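Local coordinates for UBP3-associated protein BRE5 (Saccharomyces cerevisiae, PDB 2QIY), which acts as the cofactor of the deubiquitinating enzyme UBP3, which its NTF2-like domain, described here, binds in a heterotetramer, and helps it to cleave ubiquitin, at residues K102-A108 and Q124-P130; D58-T62 and I144-N149; M26-S31 and D79-L85. All blocks are in the same frame, centred on the assembly; numbering follows the deposited sequence.

Contact 1 (K102-A108 and Q124-P130); sequences KSILIMA and QTFILLP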
ATOM      1  N   LYS A 102      10.841   5.302 -16.209  1.00 24.51           N
ATOM      2  CA  LYS A 102      11.905   4.336 -15.919  1.00 23.29           C
ATOM      3  C   LYS A 102      12.019   3.920 -14.438  1.00 21.96           C
ATOM      4  O   LYS A 102      12.723   2.962 -14.105  1.00 21.91           O
ATOM      5  CB  LYS A 102      13.258   4.860 -16.426  1.00 24.03           C
ATOM      6  CG  LYS A 102      13.378   4.962 -17.955  1.00 24.75           C
ATOM      7  CD  LYS A 102      13.231   3.593 -18.623  1.00 27.15           C
ATOM      8  CE  LYS A 102      13.478   3.648 -20.133  1.00 27.57           C
ATOM      9  NZ  LYS A 102      12.322   4.192 -20.929  1.00 30.86           N
ATOM     10  N   SER A 103      11.347   4.650 -13.557  1.00 20.65           N
ATOM     11  CA  SER A 103      11.278   4.264 -12.145  1.00 19.97           C
ATOM     12  C   SER A 103      10.169   3.232 -11.956  1.00 19.92           C
ATOM     13  O   SER A 103       9.293   3.097 -12.818  1.00 19.97           O
ATOM     14  CB  SER A 103      11.038   5.495 -11.280  1.00 20.09           C
ATOM     15  OG  SER A 103      12.156   6.362 -11.351  1.00 21.79           O
ATOM     16  N   ILE A 104      10.215   2.503 -10.835  1.00 19.21           N
ATOM     17  CA  ILE A 104       9.245   1.442 -10.587  1.00 19.89           C
ATOM     18  C   ILE A 104       8.572   1.643  -9.235  1.00 20.23           C
ATOM     19  O   ILE A 104       9.243   1.789  -8.223  1.00 20.38           O
ATOM     20  CB  ILE A 104       9.900   0.035 -10.624  1.00 20.22           C
ATOM     21  CG1 ILE A 104      10.726  -0.153 -11.900  1.00 21.78           C
ATOM     22  CG2 ILE A 104       8.811  -1.063 -10.499  1.00 20.97           C
ATOM     23  CD1 ILE A 104      11.672  -1.330 -11.842  1.00 23.58           C
ATOM     24  N   LEU A 105       7.243   1.657  -9.249  1.00 20.84           N
ATOM     25  CA  LEU A 105       6.393   1.677  -8.049  1.00 21.60           C
ATOM     26  C   LEU A 105       6.027   0.251  -7.710  1.00 21.50           C
ATOM     27  O   LEU A 105       5.484  -0.458  -8.561  1.00 21.49           O
ATOM     28  CB  LEU A 105       5.089   2.424  -8.378  1.00 21.86           C
ATOM     29  CG  LEU A 105       4.186   3.128  -7.341  1.00 26.48           C
ATOM     30  CD1 LEU A 105       2.682   3.184  -7.700  1.00 23.68           C
ATOM     31  CD2 LEU A 105       4.468   2.890  -5.843  1.00 22.91           C
ATOM     32  N   ILE A 106       6.326  -0.179  -6.477  1.00 21.22           N
ATOM     33  CA  ILE A 106       6.012  -1.522  -6.032  1.00 22.04           C
ATOM     34  C   ILE A 106       5.127  -1.467  -4.779  1.00 22.43           C
ATOM     35  O   ILE A 106       5.410  -0.721  -3.851  1.00 22.63           O
ATOM     36  CB  ILE A 106       7.304  -2.345  -5.710  1.00 21.80           C
ATOM     37  CG1 ILE A 106       8.243  -2.375  -6.913  1.00 22.24           C
ATOM     38  CG2 ILE A 106       6.942  -3.762  -5.255  1.00 22.53           C
ATOM     39  CD1 ILE A 106       9.628  -3.039  -6.620  1.00 24.04           C
ATOM     40  N   MET A 107       4.065  -2.259  -4.742  1.00 22.80           N
ATOM     41  CA  MET A 107       3.346  -2.422  -3.468  1.00 24.47           C
ATOM     42  C   MET A 107       3.325  -3.882  -3.082  1.00 23.01           C
ATOM     43  O   MET A 107       3.011  -4.738  -3.922  1.00 22.38           O
ATOM     44  CB  MET A 107       1.892  -2.000  -3.582  1.00 24.50           C
ATOM     45  CG  MET A 107       1.618  -0.576  -3.783  1.00 29.77           C
ATOM     46  SD  MET A 107      -0.185  -0.507  -3.940  1.00 34.45           S
ATOM     47  CE  MET A 107      -0.657  -0.756  -2.259  1.00 26.96           C
ATOM     48  N   ALA A 108       3.634  -4.171  -1.818  1.00 22.79           N
ATOM     49  CA  ALA A 108       3.627  -5.539  -1.320  1.00 23.31           C
ATOM     50  C   ALA A 108       2.660  -5.620  -0.150  1.00 22.46           C
ATOM     51  O   ALA A 108       2.487  -4.641   0.585  1.00 23.62           O
ATOM     52  CB  ALA A 108       5.006  -5.910  -0.871  1.00 23.68           C
ATOM     53  N   GLN A 124       3.366  -2.510   2.172  1.00 22.05           N
ATOM     54  CA  GLN A 124       4.613  -1.754   2.099  1.00 22.52           C
ATOM     55  C   GLN A 124       4.801  -1.313   0.655  1.00 22.76           C
ATOM     56  O   GLN A 124       4.655  -2.126  -0.262  1.00 22.90           O
ATOM     57  CB  GLN A 124       5.826  -2.579   2.580  1.00 22.94           C
ATOM     58  CG  GLN A 124       7.151  -1.758   2.656  1.00 23.17           C
ATOM     59  CD  GLN A 124       8.248  -2.406   3.513  1.00 23.84           C
ATOM     60  OE1 GLN A 124       9.324  -1.813   3.728  1.00 27.25           O
ATOM     61  NE2 GLN A 124       7.989  -3.601   4.007  1.00 23.56           N
ATOM     62  N   THR A 125       5.146  -0.038   0.461  1.00 21.95           N
ATOM     63  CA  THR A 125       5.291   0.498  -0.884  1.00 22.54           C
ATOM     64  C   THR A 125       6.692   1.031  -1.070  1.00 21.56           C
ATOM     65  O   THR A 125       7.237   1.649  -0.161  1.00 21.29           O
ATOM     66  CB  THR A 125       4.262   1.621  -1.110  1.00 23.30           C
ATOM     67  OG1 THR A 125       2.967   1.008  -1.149  1.00 26.50           O
ATOM     68  CG2 THR A 125       4.495   2.307  -2.402  1.00 24.81           C
ATOM     69  N   PHE A 126       7.256   0.785  -2.245  1.00 19.95           N
ATOM     70  CA  PHE A 126       8.600   1.261  -2.613  1.00 20.47           C
ATOM     71  C   PHE A 126       8.580   1.997  -3.935  1.00 20.90           C
ATOM     72  O   PHE A 126       7.756   1.696  -4.819  1.00 20.45           O
ATOM     73  CB  PHE A 126       9.508   0.065  -2.855  1.00 20.90           C
ATOM     74  CG  PHE A 126       9.603  -0.877  -1.694  1.00 20.80           C
ATOM     75  CD1 PHE A 126       8.674  -1.921  -1.555  1.00 22.72           C
ATOM     76  CD2 PHE A 126      10.645  -0.753  -0.757  1.00 21.32           C
ATOM     77  CE1 PHE A 126       8.778  -2.811  -0.486  1.00 23.79           C
ATOM     78  CE2 PHE A 126      10.759  -1.669   0.297  1.00 21.84           C
ATOM     79  CZ  PHE A 126       9.815  -2.685   0.424  1.00 21.87           C
ATOM     80  N   ILE A 127       9.511   2.936  -4.092  1.00 20.05           N
ATOM     81  CA  ILE A 127       9.821   3.489  -5.415  1.00 20.76           C
ATOM     82  C   ILE A 127      11.305   3.246  -5.682  1.00 20.77           C
ATOM     83  O   ILE A 127      12.149   3.567  -4.835  1.00 20.59           O
ATOM     84  CB  ILE A 127       9.502   5.000  -5.548  1.00 20.49           C
ATOM     85  CG1 ILE A 127       8.006   5.225  -5.382  1.00 23.16           C
ATOM     86  CG2 ILE A 127       9.947   5.521  -6.942  1.00 21.92           C
ATOM     87  CD1 ILE A 127       7.229   4.703  -6.505  1.00 32.28           C
ATOM     88  N   LEU A 128      11.583   2.633  -6.825  1.00 20.49           N
ATOM     89  CA  LEU A 128      12.940   2.329  -7.285  1.00 20.59           C
ATOM     90  C   LEU A 128      13.300   3.263  -8.432  1.00 21.32           C
ATOM     91  O   LEU A 128      12.567   3.372  -9.423  1.00 21.14           O
ATOM     92  CB  LEU A 128      13.046   0.879  -7.772  1.00 21.06           C
ATOM     93  CG  LEU A 128      12.552  -0.214  -6.820  1.00 23.09           C
ATOM     94  CD1 LEU A 128      12.960  -1.557  -7.392  1.00 24.27           C
ATOM     95  CD2 LEU A 128      13.131  -0.019  -5.422  1.00 25.25           C
ATOM     96  N   LEU A 129      14.453   3.908  -8.298  1.00 21.85           N
ATOM     97  CA  LEU A 129      14.943   4.845  -9.300  1.00 23.03           C
ATOM     98  C   LEU A 129      16.195   4.256  -9.982  1.00 24.23           C
ATOM     99  O   LEU A 129      17.149   3.885  -9.307  1.00 23.32           O
ATOM    100  CB  LEU A 129      15.304   6.160  -8.604  1.00 22.85           C
ATOM    101  CG  LEU A 129      15.934   7.254  -9.477  1.00 23.97           C
ATOM    102  CD1 LEU A 129      14.892   7.908 -10.337  1.00 25.83           C
ATOM    103  CD2 LEU A 129      16.588   8.283  -8.577  1.00 24.05           C
ATOM    104  N   PRO A 130      16.212   4.189 -11.324  1.00 25.76           N
ATOM    105  CA  PRO A 130      17.389   3.537 -11.921  1.00 27.64           C
ATOM    106  C   PRO A 130      18.667   4.347 -11.715  1.00 29.70           C
ATOM    107  O   PRO A 130      18.612   5.568 -11.579  1.00 30.22           O
ATOM    108  CB  PRO A 130      17.044   3.446 -13.413  1.00 28.47           C
ATOM    109  CG  PRO A 130      15.931   4.439 -13.640  1.00 27.10           C
ATOM    110  CD  PRO A 130      15.250   4.685 -12.326  1.00 25.70           C
TER

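Contact 2 (D58-T62 and I144-N149); sequences DVLPT and IRFISN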
ATOM      1  N   ASP A  58      -2.883  -5.045  17.217  1.00 27.88           N
ATOM      2  CA  ASP A  58      -2.515  -5.783  16.030  1.00 27.69           C
ATOM      3  C   ASP A  58      -1.997  -4.849  14.950  1.00 26.18           C
ATOM      4  O   ASP A  58      -1.849  -5.240  13.798  1.00 26.26           O
ATOM      5  CB  ASP A  58      -3.653  -6.685  15.563  1.00 27.54           C
ATOM      6  CG  ASP A  58      -4.810  -5.920  14.934  1.00 29.04           C
ATOM      7  OD1 ASP A  58      -5.618  -6.597  14.266  1.00 30.26           O
ATOM      8  OD2 ASP A  58      -4.895  -4.673  15.081  1.00 29.06           O
ATOM      9  N   VAL A  59      -1.700  -3.608  15.343  1.00 25.95           N
ATOM     10  CA  VAL A  59      -0.902  -2.730  14.492  1.00 25.07           C
ATOM     11  C   VAL A  59       0.293  -2.173  15.272  1.00 24.18           C
ATOM     12  O   VAL A  59       0.322  -2.205  16.512  1.00 24.25           O
ATOM     13  CB  VAL A  59      -1.716  -1.554  13.898  1.00 25.41           C
ATOM     14  CG1 VAL A  59      -2.859  -2.062  13.013  1.00 24.61           C
ATOM     15  CG2 VAL A  59      -2.234  -0.617  15.019  1.00 24.06           C
ATOM     16  N   LEU A  60       1.278  -1.675  14.539  1.00 23.80           N
ATOM     17  CA  LEU A  60       2.433  -1.058  15.173  1.00 23.20           C
ATOM     18  C   LEU A  60       2.564   0.344  14.631  1.00 23.24           C
ATOM     19  O   LEU A  60       2.176   0.597  13.477  1.00 23.25           O
ATOM     20  CB  LEU A  60       3.714  -1.828  14.851  1.00 22.55           C
ATOM     21  CG  LEU A  60       3.731  -3.275  15.361  1.00 23.68           C
ATOM     22  CD1 LEU A  60       4.880  -3.987  14.721  1.00 23.66           C
ATOM     23  CD2 LEU A  60       3.829  -3.352  16.869  1.00 24.74           C
ATOM     24  N   PRO A  61       3.141   1.247  15.435  1.00 23.28           N
ATOM     25  CA  PRO A  61       3.356   2.612  14.965  1.00 22.89           C
ATOM     26  C   PRO A  61       4.575   2.673  14.050  1.00 22.02           C
ATOM     27  O   PRO A  61       5.426   1.768  14.064  1.00 22.43           O
ATOM     28  CB  PRO A  61       3.630   3.389  16.261  1.00 23.34           C
ATOM     29  CG  PRO A  61       4.285   2.368  17.151  1.00 23.78           C
ATOM     30  CD  PRO A  61       3.602   1.060  16.826  1.00 24.02           C
ATOM     31  N   THR A  62       4.655   3.730  13.255  1.00 20.69           N
ATOM     32  CA  THR A  62       5.805   3.929  12.376  1.00 20.50           C
ATOM     33  C   THR A  62       6.444   5.282  12.623  1.00 21.10           C
ATOM     34  O   THR A  62       5.879   6.141  13.313  1.00 20.08           O
ATOM     35  CB  THR A  62       5.418   3.805  10.880  1.00 20.58           C
ATOM     36  OG1 THR A  62       4.379   4.756  10.610  1.00 20.58           O
ATOM     37  CG2 THR A  62       4.926   2.380  10.589  1.00 21.08           C
ATOM     38  N   ILE A 144       5.899   1.589   5.135  1.00 20.21           N
ATOM     39  CA  ILE A 144       5.077   0.478   5.615  1.00 20.39           C
ATOM     40  C   ILE A 144       3.887   1.003   6.438  1.00 21.53           C
ATOM     41  O   ILE A 144       4.005   1.988   7.174  1.00 21.15           O
ATOM     42  CB  ILE A 144       5.920  -0.551   6.420  1.00 20.28           C
ATOM     43  CG1 ILE A 144       5.130  -1.849   6.676  1.00 20.84           C
ATOM     44  CG2 ILE A 144       6.477   0.071   7.736  1.00 20.94           C
ATOM     45  CD1 ILE A 144       6.053  -3.016   7.136  1.00 22.49           C
ATOM     46  N   ARG A 145       2.748   0.332   6.287  1.00 20.50           N
ATOM     47  CA  ARG A 145       1.575   0.656   7.075  1.00 21.54           C
ATOM     48  C   ARG A 145       1.011  -0.666   7.604  1.00 21.18           C
ATOM     49  O   ARG A 145       0.750  -1.599   6.828  1.00 21.39           O
ATOM     50  CB  ARG A 145       0.522   1.402   6.224  1.00 20.98           C
ATOM     51  CG  ARG A 145      -0.906   1.381   6.830  1.00 21.39           C
ATOM     52  CD  ARG A 145      -1.034   2.084   8.182  1.00 21.64           C
ATOM     53  NE  ARG A 145      -0.646   3.506   8.133  1.00 22.65           N
ATOM     54  CZ  ARG A 145      -0.810   4.364   9.148  1.00 23.90           C
ATOM     55  NH1 ARG A 145      -1.392   3.968  10.296  1.00 25.46           N
ATOM     56  NH2 ARG A 145      -0.449   5.641   9.014  1.00 25.91           N
ATOM     57  N   PHE A 146       0.842  -0.760   8.918  1.00 21.35           N
ATOM     58  CA  PHE A 146       0.177  -1.922   9.508  1.00 21.79           C
ATOM     59  C   PHE A 146      -1.329  -1.744   9.510  1.00 23.47           C
ATOM     60  O   PHE A 146      -1.845  -0.652   9.743  1.00 23.71           O
ATOM     61  CB  PHE A 146       0.756  -2.214  10.906  1.00 22.55           C
ATOM     62  CG  PHE A 146       2.196  -2.569  10.844  1.00 20.56           C
ATOM     63  CD1 PHE A 146       2.586  -3.879  10.519  1.00 21.68           C
ATOM     64  CD2 PHE A 146       3.182  -1.605  11.041  1.00 21.99           C
ATOM     65  CE1 PHE A 146       3.940  -4.198  10.416  1.00 21.42           C
ATOM     66  CE2 PHE A 146       4.544  -1.912  10.936  1.00 22.92           C
ATOM     67  CZ  PHE A 146       4.933  -3.227  10.624  1.00 22.31           C
ATOM     68  N   ILE A 147      -2.017  -2.833   9.205  1.00 24.64           N
ATOM     69  CA  ILE A 147      -3.448  -2.842   8.944  1.00 27.72           C
ATOM     70  C   ILE A 147      -4.089  -3.714  10.021  1.00 28.34           C
ATOM     71  O   ILE A 147      -3.650  -4.825  10.254  1.00 27.90           O
ATOM     72  CB  ILE A 147      -3.717  -3.395   7.500  1.00 27.49           C
ATOM     73  CG1 ILE A 147      -2.941  -2.539   6.460  1.00 30.56           C
ATOM     74  CG2 ILE A 147      -5.220  -3.412   7.181  1.00 30.09           C
ATOM     75  CD1 ILE A 147      -3.139  -2.939   4.988  1.00 30.96           C
ATOM     76  N   SER A 148      -5.106  -3.202  10.687  1.00 30.95           N
ATOM     77  CA  SER A 148      -5.800  -4.037  11.656  1.00 33.57           C
ATOM     78  C   SER A 148      -6.600  -5.089  10.884  1.00 34.67           C
ATOM     79  O   SER A 148      -7.186  -4.790   9.834  1.00 35.32           O
ATOM     80  CB  SER A 148      -6.705  -3.186  12.536  1.00 34.53           C
ATOM     81  OG  SER A 148      -6.798  -3.738  13.840  1.00 36.28           O
ATOM     82  N   ASN A 149      -6.612  -6.319  11.379  1.00 35.76           N
ATOM     83  CA  ASN A 149      -7.424  -7.352  10.739  1.00 36.95           C
ATOM     84  C   ASN A 149      -8.895  -7.196  11.103  1.00 38.27           C
ATOM     85  O   ASN A 149      -9.264  -7.522  12.235  1.00 39.55           O
ATOM     86  CB  ASN A 149      -6.934  -8.741  11.163  1.00 36.54           C
ATOM     87  CG  ASN A 149      -7.495  -9.836  10.314  1.00 35.08           C
ATOM     88  OD1 ASN A 149      -7.371  -9.827   9.082  1.00 33.01           O
ATOM     89  ND2 ASN A 149      -8.100 -10.818  10.965  1.00 35.97           N
TER
HETATM   90  O   HOH W   1      -2.656  -6.945  11.806  1.00 22.49           O
HETATM   91  O   HOH W   2       1.404   1.655  10.513  1.00 23.61           O
HETATM   92  O   HOH W   3       2.677   3.939   8.561  1.00 17.82           O

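Contact 3 (M26-S31 and D79-L85); sequences MRTDPS and DAKVRSL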
ATOM      1  N   MET A  26      17.723  -7.693   5.658  1.00 26.07           N
ATOM      2  CA  MET A  26      17.386  -7.425   7.051  1.00 26.22           C
ATOM      3  C   MET A  26      17.858  -8.534   7.960  1.00 25.39           C
ATOM      4  O   MET A  26      18.314  -8.275   9.075  1.00 25.22           O
ATOM      5  CB  MET A  26      15.887  -7.275   7.223  1.00 26.28           C
ATOM      6  CG  MET A  26      15.386  -6.101   6.461  1.00 27.36           C
ATOM      7  SD  MET A  26      13.748  -5.681   7.043  1.00 28.83           S
ATOM      8  CE  MET A  26      13.508  -4.108   6.188  1.00 27.48           C
ATOM      9  N   ARG A  27      17.702  -9.766   7.494  1.00 24.41           N
ATOM     10  CA  ARG A  27      18.160 -10.911   8.247  1.00 24.80           C
ATOM     11  C   ARG A  27      19.678 -10.897   8.353  1.00 24.48           C
ATOM     12  O   ARG A  27      20.238 -11.139   9.425  1.00 25.01           O
ATOM     13  CB  ARG A  27      17.730 -12.192   7.553  1.00 24.84           C
ATOM     14  CG  ARG A  27      17.957 -13.479   8.352  1.00 27.56           C
ATOM     15  CD  ARG A  27      17.486 -14.687   7.542  1.00 31.27           C
ATOM     16  NE  ARG A  27      18.193 -14.741   6.260  1.00 37.08           N
ATOM     17  CZ  ARG A  27      17.721 -15.245   5.116  1.00 39.77           C
ATOM     18  NH1 ARG A  27      16.506 -15.781   5.042  1.00 38.17           N
ATOM     19  NH2 ARG A  27      18.487 -15.212   4.029  1.00 40.39           N
ATOM     20  N   THR A  28      20.336 -10.624   7.237  1.00 23.75           N
ATOM     21  CA  THR A  28      21.779 -10.839   7.165  1.00 23.67           C
ATOM     22  C   THR A  28      22.638  -9.698   7.704  1.00 22.48           C
ATOM     23  O   THR A  28      23.689  -9.968   8.312  1.00 21.63           O
ATOM     24  CB  THR A  28      22.244 -11.244   5.741  1.00 24.21           C
ATOM     25  OG1 THR A  28      22.000 -10.176   4.844  1.00 27.45           O
ATOM     26  CG2 THR A  28      21.485 -12.443   5.253  1.00 25.72           C
ATOM     27  N   ASP A  29      22.231  -8.446   7.466  1.00 21.01           N
ATOM     28  CA  ASP A  29      23.032  -7.304   7.949  1.00 21.45           C
ATOM     29  C   ASP A  29      22.308  -5.966   7.892  1.00 21.00           C
ATOM     30  O   ASP A  29      22.404  -5.254   6.889  1.00 21.28           O
ATOM     31  CB  ASP A  29      24.361  -7.203   7.195  1.00 20.83           C
ATOM     32  CG  ASP A  29      25.324  -6.219   7.839  1.00 22.44           C
ATOM     33  OD1 ASP A  29      24.907  -5.471   8.768  1.00 21.54           O
ATOM     34  OD2 ASP A  29      26.506  -6.188   7.415  1.00 22.02           O
ATOM     35  N   PRO A  30      21.582  -5.608   8.966  1.00 21.09           N
ATOM     36  CA  PRO A  30      20.838  -4.336   9.003  1.00 21.06           C
ATOM     37  C   PRO A  30      21.708  -3.096   8.758  1.00 21.06           C
ATOM     38  O   PRO A  30      21.206  -2.083   8.275  1.00 20.90           O
ATOM     39  CB  PRO A  30      20.256  -4.318  10.426  1.00 21.76           C
ATOM     40  CG  PRO A  30      20.112  -5.777  10.788  1.00 21.25           C
ATOM     41  CD  PRO A  30      21.361  -6.406  10.191  1.00 21.47           C
ATOM     42  N   SER A  31      22.984  -3.180   9.127  1.00 20.11           N
ATOM     43  CA  SER A  31      23.905  -2.038   8.999  1.00 20.22           C
ATOM     44  C   SER A  31      24.297  -1.710   7.568  1.00 20.46           C
ATOM     45  O   SER A  31      24.949  -0.679   7.342  1.00 20.79           O
ATOM     46  CB  SER A  31      25.164  -2.238   9.874  1.00 19.74           C
ATOM     47  OG  SER A  31      26.098  -3.120   9.267  1.00 21.01           O
ATOM     48  N   ASP A  79      19.489  -3.097  15.073  1.00 23.24           N
ATOM     49  CA  ASP A  79      20.091  -4.258  14.415  1.00 23.57           C
ATOM     50  C   ASP A  79      19.488  -5.600  14.883  1.00 23.50           C
ATOM     51  O   ASP A  79      19.054  -6.413  14.066  1.00 22.64           O
ATOM     52  CB  ASP A  79      21.617  -4.248  14.624  1.00 23.90           C
ATOM     53  CG  ASP A  79      22.348  -5.172  13.668  1.00 24.75           C
ATOM     54  OD1 ASP A  79      22.300  -6.387  13.908  1.00 27.27           O
ATOM     55  OD2 ASP A  79      22.993  -4.678  12.700  1.00 26.55           O
ATOM     56  N   ALA A  80      19.484  -5.843  16.197  1.00 24.35           N
ATOM     57  CA  ALA A  80      19.030  -7.128  16.722  1.00 25.06           C
ATOM     58  C   ALA A  80      17.580  -7.425  16.339  1.00 25.35           C
ATOM     59  O   ALA A  80      17.234  -8.543  15.903  1.00 26.16           O
ATOM     60  CB  ALA A  80      19.214  -7.170  18.241  1.00 25.31           C
ATOM     61  N   LYS A  81      16.727  -6.418  16.497  1.00 24.93           N
ATOM     62  CA  LYS A  81      15.305  -6.538  16.157  1.00 25.08           C
ATOM     63  C   LYS A  81      15.091  -6.759  14.663  1.00 23.74           C
ATOM     64  O   LYS A  81      14.343  -7.629  14.258  1.00 23.98           O
ATOM     65  CB  LYS A  81      14.555  -5.282  16.592  1.00 26.18           C
ATOM     66  CG  LYS A  81      13.739  -5.446  17.846  1.00 32.77           C
ATOM     67  CD  LYS A  81      12.456  -6.209  17.521  1.00 37.78           C
ATOM     68  CE  LYS A  81      11.988  -7.045  18.708  1.00 40.97           C
ATOM     69  NZ  LYS A  81      10.887  -7.989  18.340  1.00 41.90           N
ATOM     70  N   VAL A  82      15.786  -5.973  13.848  1.00 22.28           N
ATOM     71  CA  VAL A  82      15.647  -6.024  12.402  1.00 22.11           C
ATOM     72  C   VAL A  82      16.064  -7.427  11.908  1.00 22.20           C
ATOM     73  O   VAL A  82      15.404  -8.017  11.043  1.00 22.41           O
ATOM     74  CB  VAL A  82      16.468  -4.871  11.717  1.00 22.43           C
ATOM     75  CG1 VAL A  82      16.570  -5.109  10.219  1.00 23.10           C
ATOM     76  CG2 VAL A  82      15.832  -3.486  12.027  1.00 22.31           C
ATOM     77  N   ARG A  83      17.115  -7.992  12.507  1.00 21.97           N
ATOM     78  CA  ARG A  83      17.605  -9.313  12.116  1.00 21.77           C
ATOM     79  C   ARG A  83      16.555 -10.406  12.336  1.00 21.67           C
ATOM     80  O   ARG A  83      16.656 -11.513  11.788  1.00 23.06           O
ATOM     81  CB  ARG A  83      18.861  -9.656  12.924  1.00 21.21           C
ATOM     82  CG  ARG A  83      20.125  -8.999  12.384  1.00 22.24           C
ATOM     83  CD  ARG A  83      21.360  -9.409  13.205  1.00 22.01           C
ATOM     84  NE  ARG A  83      22.579  -8.791  12.663  1.00 24.00           N
ATOM     85  CZ  ARG A  83      23.431  -9.417  11.862  1.00 27.38           C
ATOM     86  NH1 ARG A  83      23.220 -10.688  11.547  1.00 27.65           N
ATOM     87  NH2 ARG A  83      24.519  -8.792  11.403  1.00 28.14           N
ATOM     88  N   SER A  84      15.578 -10.112  13.180  1.00 21.16           N
ATOM     89  CA  SER A  84      14.603 -11.128  13.579  1.00 22.04           C
ATOM     90  C   SER A  84      13.293 -10.993  12.794  1.00 21.99           C
ATOM     91  O   SER A  84      12.340 -11.718  13.062  1.00 22.58           O
ATOM     92  CB  SER A  84      14.360 -11.079  15.090  1.00 22.15           C
ATOM     93  OG  SER A  84      13.579  -9.951  15.472  1.00 24.36           O
ATOM     94  N   LEU A  85      13.275 -10.096  11.799  1.00 21.76           N
ATOM     95  CA  LEU A  85      12.061  -9.843  11.015  1.00 20.69           C
ATOM     96  C   LEU A  85      11.787 -11.012  10.079  1.00 21.19           C
ATOM     97  O   LEU A  85      12.700 -11.537   9.442  1.00 20.71           O
ATOM     98  CB  LEU A  85      12.191  -8.531  10.242  1.00 21.21           C
ATOM     99  CG  LEU A  85      11.002  -8.074   9.380  1.00 22.20           C
ATOM    100  CD1 LEU A  85      10.949  -6.552   9.244  1.00 23.73           C
ATOM    101  CD2 LEU A  85      11.053  -8.752   7.991  1.00 23.10           C
TER
HETATM  102  O   HOH W   4      20.939 -12.717  11.600  1.00 45.20           O
HETATM  103  O   HOH W   5      25.058  -5.993  11.743  1.00 38.60           O

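Contact 1 (K102-A108 and Q124-P130)
This is an antiparallel beta-hairpin pairing between two inner strands of the NTF2-like sheet, joining strand 103-114 to strand 120-130. The short strand segments run at 165° to each other with a closest axis approach of 4.7 Å. Three hydrogen-bonded pairs fix the register, each closed by two N-H...O bonds: Ile104 with Leu128 (N to O 2.9 Å both ways), Ile106 with Phe126 (N to O 2.9 Å both ways) and Ala108 with Gln124 (N to O 2.8 Å both ways). The non-hydrogen-bonded pairs Leu105-Ile127 and Met107-Thr125 lie between them, their CA atoms 4.7 and 4.4 Å apart, where CA-H...O contacts such as Thr125 CA to Ile106 O at 3.2 Å fill the gaps.

The two faces serve different neighbours. Ile104, Ile106, Phe126 and Leu128 point to the face covered by helix 11-28 and form part of the hydrophobic core beneath it; Ile106 CD1 meets Leu128 CD1 at 3.7 Å, and the Phe126 ring stacks edge-to-face with Phe18 and with Tyr22. Leu105, Met107, Thr125 and Ile127 occupy the other face, which packs on the second subunit: Ile127 meets its own counterpart there, and Met107 and Thr125 pack on Thr125 and Met107 of that subunit. The hairpin therefore contributes both to the domain core and to the dimer interface, consistent with the sheet-to-sheet dimers of NTF2. On the dimer face, Leu105 CD2 reaches Ile127 CD1 at 3.4 Å and Thr125 CG2 at 3.5 Å.

Contact 2 (D58-T62 and I144-N149)
In this NTF2-like fold, the loop leading into strand 62-66, outermost in this chain's sheet, lies alongside the C-terminal end of strand 137-147, joined to it by side chains and bridging waters. The end-to-end directions of 58-62 and 144-149 differ by 163°, but no direct backbone-to-backbone hydrogen bond links them.

Asp58, with chi1 at 73° (p), directs its carboxylate at the chain leaving the strand. Its two oxygens take separate donors: OD2 accepts from Ser148 OG at a very short 2.5 Å, and OD1 accepts from Asn149 N at 3.1 Å. The Ser148 chi1 of -148° lies between wells, in a position that lets the hydroxyl make this bond. Asp58 also packs on a basic side chain of the UBP3 chain, placing this end of the contact beside the enzyme partner.

Phe146, an m rotamer, turns toward the loop and is the apolar centre. Leu60 CB sits over one ring face, 4.3 Å from the centroid and 28° off the normal, a CH-pi contact, while Thr62 CG2 approaches the ring edge. Val59 brings CB to 3.9 Å from Phe146 CB. Met112 and Trp114 of strand 103-114 also touch the Phe146 side chain. The CA-to-CB bonds of Arg145 and Ile147 lead away from the loop; both side chains meet the second subunit, where Arg145 salt-bridges Asp93 of that subunit.

Three waters bridge the remaining gap. One joins Asp58 O to Ile147 O, another Leu60 O to Phe146 N. Thr62, at chi1 57° (p), gives its OG1 to the third, which accepts at 2.8 Å and donates to Ile144 O at 2.7 Å.

Contact 3 (M26-S31 and D79-L85)
Arg83 lays its guanidinium over the chain leaving helix 11-28, with Pro30 CD, Asp29 CA and Thr28 C beneath one face. The contact packs the C-terminal end of this long helix of the NTF2-like fold against short helix 79-82 and the type I turn Val82-Leu85 that leads into strand 85-97.

Arg83 is held from its own segment, where NE forms a salt bridge with Asp79 OD1 at 2.7 Å. Pro30 points toward the second segment and wedges in: its CG lies 3.6 Å from both Val82 CG1 and Arg83 CG. Met26 extends the apolar layer inward, with CB 3.8 Å from Val82 CG1 and SD 3.7 Å from Leu85 CD1, and its backbone O receives a CA-H...O contact from Arg83 CA at 3.3 Å.

Two waters bridge the polar groups. One links Arg27 O to Arg83 NH1; the other accepts from Arg83 NH2 at 2.9 Å and donates to Asp79 OD2 at 2.6 Å and Asp29 OD1 at 3.0 Å.

How the contacts relate
Contact 1 is the buried one, and backbone hydrogen bonds supply its polar links; contacts 2 and 3 are partly buried and both use bridging waters. Contact 2 adds two direct hydrogen bonds to Asp58, one from a backbone N, whereas contact 3 has no clear direct hydrogen bond between its segments and depends on packing. Contacts 1 and 2 share one sheet, since strands 120-130 and 137-147 are neighbours, and they touch where the Gln124 side chain meets Ile144 CD1. Both reach the second subunit. Contact 3 instead joins helical elements, its centre about 22 Å from that of contact 1. In sequence, contact 1 is nested within contact 2, whereas contacts 2 and 3 interleave.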